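Local coordinates for GRAS family transcription factor containing protein, expressed (Oryza sativa Japonica Group, PDB 5HYZ) that probably acts as a transcription factor in plant development and abiotic stress resistance, binding DNA in vitro through its GRAS domain, at residues 185-188 with 189-192; 209-212 with 213-216. All blocks are in the same frame, centred on the assembly; numbering follows the deposited sequence.

Contact 1. Residues 185-188 with 189-192; sequences RPVH and ELNK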
ATOM      1  N   ARG A 185     -25.036 -19.564  -8.015  1.00 11.51           N
ATOM      2  CA  ARG A 185     -25.363 -20.935  -7.638  1.00 14.54           C
ATOM      3  C   ARG A 185     -24.160 -21.592  -7.029  1.00 17.25           C
ATOM      4  O   ARG A 185     -23.036 -21.179  -7.311  1.00 12.57           O
ATOM      5  CB  ARG A 185     -25.862 -21.754  -8.820  1.00 13.62           C
ATOM      6  CG  ARG A 185     -27.287 -21.261  -9.260  1.00 16.54           C
ATOM      7  CD  ARG A 185     -27.375 -21.251 -10.777  1.00 24.73           C
ATOM      8  NE  ARG A 185     -27.211 -22.543 -11.235  1.00 30.56           N
ATOM      9  CZ  ARG A 185     -26.570 -22.924 -12.336  1.00 21.72           C
ATOM     10  NH1 ARG A 185     -25.974 -22.112 -13.238  1.00 25.18           N
ATOM     11  NH2 ARG A 185     -26.580 -24.191 -12.521  1.00 25.59           N
ATOM     12  N   PRO A 186     -24.389 -22.609  -6.166  1.00 15.50           N
ATOM     13  CA  PRO A 186     -23.244 -23.359  -5.592  1.00 17.55           C
ATOM     14  C   PRO A 186     -22.314 -23.914  -6.637  1.00 16.43           C
ATOM     15  O   PRO A 186     -22.724 -24.449  -7.658  1.00 14.05           O
ATOM     16  CB  PRO A 186     -23.900 -24.545  -4.849  1.00 19.95           C
ATOM     17  CG  PRO A 186     -25.376 -24.157  -4.642  1.00 19.97           C
ATOM     18  CD  PRO A 186     -25.709 -23.159  -5.760  1.00 19.03           C
ATOM     19  N   VAL A 187     -21.013 -23.849  -6.355  1.00 13.99           N
ATOM     20  CA  VAL A 187     -20.036 -24.257  -7.374  1.00 12.63           C
ATOM     21  C   VAL A 187     -20.202 -25.700  -7.761  1.00 15.42           C
ATOM     22  O   VAL A 187     -19.968 -26.093  -8.926  1.00 16.92           O
ATOM     23  CB  VAL A 187     -18.581 -24.014  -6.847  1.00 22.31           C
ATOM     24  CG1 VAL A 187     -17.587 -24.526  -7.847  1.00 24.22           C
ATOM     25  CG2 VAL A 187     -18.375 -22.564  -6.691  1.00 22.54           C
ATOM     26  N   HIS A 188     -20.639 -26.512  -6.804  1.00 20.71           N
ATOM     27  CA  HIS A 188     -20.875 -27.931  -7.121  1.00 29.30           C
ATOM     28  C   HIS A 188     -22.000 -28.150  -8.123  1.00 26.36           C
ATOM     29  O   HIS A 188     -22.120 -29.232  -8.654  1.00 26.37           O
ATOM     30  CB  HIS A 188     -21.147 -28.775  -5.840  1.00 29.60           C
ATOM     31  CG  HIS A 188     -22.412 -28.426  -5.113  1.00 34.46           C
ATOM     32  ND1 HIS A 188     -23.661 -28.823  -5.553  1.00 47.39           N
ATOM     33  CD2 HIS A 188     -22.619 -27.733  -3.969  1.00 35.17           C
ATOM     34  CE1 HIS A 188     -24.583 -28.372  -4.717  1.00 44.52           C
ATOM     35  NE2 HIS A 188     -23.980 -27.717  -3.742  1.00 39.39           N
ATOM     36  N   GLU A 189     -22.814 -27.137  -8.417  1.00 20.30           N
ATOM     37  CA  GLU A 189     -23.796 -27.263  -9.469  1.00 22.32           C
ATOM     38  C   GLU A 189     -23.435 -26.648 -10.793  1.00 21.11           C
ATOM     39  O   GLU A 189     -24.175 -26.790 -11.749  1.00 17.46           O
ATOM     40  CB  GLU A 189     -25.085 -26.618  -9.049  1.00 23.05           C
ATOM     41  CG  GLU A 189     -25.616 -27.168  -7.779  1.00 35.03           C
ATOM     42  CD  GLU A 189     -26.988 -26.608  -7.503  1.00 44.94           C
ATOM     43  OE1 GLU A 189     -27.383 -25.590  -8.165  1.00 48.58           O
ATOM     44  OE2 GLU A 189     -27.683 -27.187  -6.648  1.00 53.21           O
ATOM     45  N   LEU A 190     -22.321 -25.922 -10.861  1.00 15.71           N
ATOM     46  CA  LEU A 190     -21.963 -25.233 -12.098  1.00 15.64           C
ATOM     47  C   LEU A 190     -21.366 -26.229 -13.120  1.00 18.43           C
ATOM     48  O   LEU A 190     -20.748 -27.238 -12.749  1.00 20.22           O
ATOM     49  CB  LEU A 190     -20.917 -24.109 -11.767  1.00 13.69           C
ATOM     50  CG  LEU A 190     -21.464 -23.090 -10.775  1.00 14.55           C
ATOM     51  CD1 LEU A 190     -20.351 -22.040 -10.544  1.00 12.00           C
ATOM     52  CD2 LEU A 190     -22.701 -22.344 -11.342  1.00 15.04           C
ATOM     53  N   ASN A 191     -21.488 -25.893 -14.392  1.00 16.17           N
ATOM     54  CA  ASN A 191     -20.926 -26.665 -15.517  1.00 21.89           C
ATOM     55  C   ASN A 191     -20.174 -25.727 -16.430  1.00 15.67           C
ATOM     56  O   ASN A 191     -20.362 -24.514 -16.333  1.00 14.38           O
ATOM     57  CB  ASN A 191     -22.045 -27.323 -16.354  1.00 28.22           C
ATOM     58  CG  ASN A 191     -22.905 -28.199 -15.515  1.00 41.03           C
ATOM     59  OD1 ASN A 191     -24.125 -27.986 -15.396  1.00 39.82           O
ATOM     60  ND2 ASN A 191     -22.270 -29.166 -14.862  1.00 37.53           N
ATOM     61  N   LYS A 192     -19.392 -26.300 -17.344  1.00 16.45           N
ATOM     62  CA  LYS A 192     -18.629 -25.480 -18.289  1.00 13.89           C
ATOM     63  C   LYS A 192     -19.513 -24.458 -18.995  1.00 13.60           C
ATOM     64  O   LYS A 192     -19.142 -23.269 -19.185  1.00 15.57           O
ATOM     65  CB  LYS A 192     -17.968 -26.354 -19.338  1.00 12.63           C
ATOM     66  CG  LYS A 192     -17.289 -25.562 -20.438  1.00 15.76           C
ATOM     67  CD  LYS A 192     -16.483 -26.489 -21.337  1.00 21.63           C
ATOM     68  CE  LYS A 192     -16.002 -25.761 -22.599  1.00 30.95           C
ATOM     69  NZ  LYS A 192     -15.633 -26.816 -23.633  1.00 42.23           N
TER
HETATM   70  O   HOH W   1     -25.349 -25.682 -14.108  1.00 26.31           O
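Arg-185 curls round Leu-190, laying one face of its guanidinium over the leucine methyl CD2, with NH1 3.8 Å from that carbon near the rim of the plane. Bends at chi2 and chi3 (140° and 62°) fold the arginine back over the leucine. In the plane of the guanidinium, at its edge, a water lies close to NH2 and 2.9 Å from Glu-189 O; it may bridge the two, but its very short distance to NH2 leaves this doubtful. Glu-189 runs alongside Pro-186 and His-188, pointing the same way, its carboxylate nearly perpendicular to the imidazole (84°). Glu-189 CG lies 3.4 Å from His-188 ND1, and Glu-189 OE1 comes 3.8 Å from Pro-186 CD. The turn beneath is a short 3-10 element in the loop between parallel strands 177-182 and 202-208 of the Rossmann-like GRAS domain, within the predicted leucine repeat II. Two i to i+3 bonds close it: Glu-189 N to Pro-186 O at 2.8 Å and Leu-190 N to Val-187 O at 3.1 Å. The buried Leu-190 brings CD1 to 4.4 Å from Val-187 CG2 and packs further on Leu-183 and Phe-195.

Contact 2. Residues 209-212 with 213-216; sequences LQLY and HLLG
Tyr-212 and His-213 sit in a run of overlapping turns whose backbone is closed by three successive i to i+3 hydrogen bonds. His-213 N donates to Gln-210 O at 3.1 Å, Leu-214 N to Leu-211 O at 2.9 Å, and Leu-215 N to Tyr-212 O at 3.1 Å. From Leu-211 to Leu-214 phi and psi stay in the helical region; Leu-215, with psi 147°, leaves it.

The two aromatic side chains lie next to each other and point the same way. Their planes are inclined by 32° and their centroids are 4.0 Å apart, an oblique pairing in which Tyr-212 CZ stands over one face of the imidazole, toward its rim. Tyr-212 CG is wedged between its own N and carbonyl carbon (chi1 72°), which turns the phenol over the imidazole of His-213. Gln-210 O meets the histidine ring from the edge, near its plane, 3.2 Å from His-213 CD2. Elsewhere on the ring, ND1 of His-213 hydrogen-bonds to Glu-306, fixing how the imidazole is rotated.

The leucines meet more loosely. CD1 of Leu-211 is 4.2 Å from CD1 of Leu-214, and CD1 of Leu-215 approaches CB of Tyr-212 to the same distance, 4.2 Å. Leu-211 and Leu-214 pack on Val-225 of helix 220-231, while Leu-215, like Leu-211 and Tyr-212, touches Trp-314 of helix 311-320.

Residues 211-215 form the predicted LXXLL motif of the PFYRE region. Its leucines are turned here to the interior of the protein's own domain, in a beta-alpha connection of the Rossmann-like fold that leads from strand 202-208 to helix 220-231.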
ATOM      1  N   LEU A 209      -6.978 -18.167  -2.058  1.00 10.07           N
ATOM      2  CA  LEU A 209      -7.489 -18.506  -0.715  1.00 12.80           C
ATOM      3  C   LEU A 209      -8.932 -19.021  -0.797  1.00 14.00           C
ATOM      4  O   LEU A 209      -9.832 -18.507  -0.126  1.00 16.13           O
ATOM      5  CB  LEU A 209      -7.394 -17.295   0.205  1.00 16.49           C
ATOM      6  CG  LEU A 209      -5.965 -16.747   0.371  1.00 15.05           C
ATOM      7  CD1 LEU A 209      -5.927 -15.588   1.396  1.00 21.37           C
ATOM      8  CD2 LEU A 209      -4.999 -17.905   0.777  1.00 16.80           C
ATOM      9  N   GLN A 210      -9.156 -20.007  -1.649  1.00 12.47           N
ATOM     10  CA  GLN A 210     -10.509 -20.440  -1.906  1.00 16.02           C
ATOM     11  C   GLN A 210     -10.574 -21.950  -1.901  1.00 14.77           C
ATOM     12  O   GLN A 210     -11.490 -22.533  -1.323  1.00 18.06           O
ATOM     13  CB  GLN A 210     -10.975 -19.913  -3.267  1.00 18.75           C
ATOM     14  CG  GLN A 210     -12.346 -20.538  -3.735  1.00 16.99           C
ATOM     15  CD  GLN A 210     -13.427 -20.123  -2.835  1.00 27.73           C
ATOM     16  OE1 GLN A 210     -13.381 -19.042  -2.266  1.00 22.51           O
ATOM     17  NE2 GLN A 210     -14.413 -21.004  -2.642  1.00 31.86           N
ATOM     18  N   LEU A 211      -9.614 -22.599  -2.569  1.00 13.06           N
ATOM     19  CA  LEU A 211      -9.748 -24.005  -2.861  1.00 14.35           C
ATOM     20  C   LEU A 211      -9.652 -24.820  -1.592  1.00 16.56           C
ATOM     21  O   LEU A 211     -10.235 -25.923  -1.510  1.00 16.97           O
ATOM     22  CB  LEU A 211      -8.674 -24.416  -3.869  1.00 19.25           C
ATOM     23  CG  LEU A 211      -8.897 -25.452  -4.917  1.00 25.02           C
ATOM     24  CD1 LEU A 211     -10.302 -25.230  -5.585  1.00 23.38           C
ATOM     25  CD2 LEU A 211      -7.698 -25.431  -5.908  1.00 15.66           C
ATOM     26  N   TYR A 212      -8.980 -24.272  -0.560  1.00 13.47           N
ATOM     27  CA  TYR A 212      -8.853 -25.099   0.654  1.00 13.56           C
ATOM     28  C   TYR A 212     -10.245 -25.395   1.262  1.00 17.09           C
ATOM     29  O   TYR A 212     -10.435 -26.387   1.971  1.00 16.85           O
ATOM     30  CB  TYR A 212      -7.995 -24.422   1.692  1.00 14.74           C
ATOM     31  CG  TYR A 212      -8.643 -23.213   2.376  1.00 17.31           C
ATOM     32  CD1 TYR A 212      -8.603 -21.938   1.789  1.00 15.55           C
ATOM     33  CD2 TYR A 212      -9.260 -23.351   3.635  1.00 15.67           C
ATOM     34  CE1 TYR A 212      -9.187 -20.834   2.446  1.00 22.24           C
ATOM     35  CE2 TYR A 212      -9.822 -22.259   4.285  1.00 18.88           C
ATOM     36  CZ  TYR A 212      -9.801 -21.012   3.687  1.00 22.49           C
ATOM     37  OH  TYR A 212     -10.362 -19.929   4.352  1.00 21.83           O
ATOM     38  N   HIS A 213     -11.194 -24.508   1.012  1.00 12.99           N
ATOM     39  CA  HIS A 213     -12.579 -24.733   1.517  1.00 18.24           C
ATOM     40  C   HIS A 213     -13.181 -26.040   1.010  1.00 20.88           C
ATOM     41  O   HIS A 213     -14.077 -26.595   1.653  1.00 21.64           O
ATOM     42  CB  HIS A 213     -13.542 -23.618   1.105  1.00 16.08           C
ATOM     43  CG  HIS A 213     -13.281 -22.319   1.773  1.00 20.63           C
ATOM     44  ND1 HIS A 213     -13.427 -22.131   3.126  1.00 23.79           N
ATOM     45  CD2 HIS A 213     -12.867 -21.140   1.265  1.00 24.21           C
ATOM     46  CE1 HIS A 213     -13.143 -20.875   3.420  1.00 26.48           C
ATOM     47  NE2 HIS A 213     -12.776 -20.262   2.314  1.00 24.07           N
ATOM     48  N   LEU A 214     -12.705 -26.529  -0.121  1.00 18.07           N
ATOM     49  CA  LEU A 214     -13.263 -27.747  -0.742  1.00 21.87           C
ATOM     50  C   LEU A 214     -12.544 -29.014  -0.326  1.00 27.44           C
ATOM     51  O   LEU A 214     -12.978 -30.113  -0.667  1.00 27.84           O
ATOM     52  CB  LEU A 214     -13.230 -27.627  -2.270  1.00 21.13           C
ATOM     53  CG  LEU A 214     -14.048 -26.491  -2.839  1.00 25.82           C
ATOM     54  CD1 LEU A 214     -14.102 -26.614  -4.362  1.00 30.24           C
ATOM     55  CD2 LEU A 214     -15.441 -26.374  -2.217  1.00 33.16           C
ATOM     56  N   LEU A 215     -11.440 -28.898   0.400  1.00 18.57           N
ATOM     57  CA  LEU A 215     -10.719 -30.098   0.790  1.00 19.55           C
ATOM     58  C   LEU A 215     -11.606 -30.820   1.801  1.00 26.49           C
ATOM     59  O   LEU A 215     -12.306 -30.181   2.553  1.00 27.20           O
ATOM     60  CB  LEU A 215      -9.380 -29.807   1.426  1.00 20.54           C
ATOM     61  CG  LEU A 215      -8.218 -29.188   0.618  1.00 23.58           C
ATOM     62  CD1 LEU A 215      -7.174 -28.569   1.571  1.00 18.24           C
ATOM     63  CD2 LEU A 215      -7.544 -30.228  -0.254  1.00 23.13           C
ATOM     64  N   GLY A 216     -11.578 -32.140   1.817  1.00 28.63           N
ATOM     65  CA  GLY A 216     -12.477 -32.845   2.724  1.00 30.30           C
ATOM     66  C   GLY A 216     -11.936 -34.230   2.970  1.00 37.20           C
ATOM     67  O   GLY A 216     -10.845 -34.564   2.499  1.00 33.66           O
TER

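Overall arrangement
Contact 1 and contact 2 follow one another along the chain on the two sides of strand 202-208: residues 185-192 belong to the loop that enters it from strand 177-182, residues 209-216 to the loop that leaves it for helix 220-231. Their centres are 15 Å apart, and their nearest atoms, at about 5 Å, do not touch. Helix 220-231 joins them, since Val-225 receives Val-187 from contact 1 and both Leu-211 and Leu-214 from contact 2. Contact 1 is a surface turn 21 Å from the chain centre, whereas contact 2 is partly buried at 9 Å. Two short turns thus pack against one helix of the Rossmann-like GRAS domain.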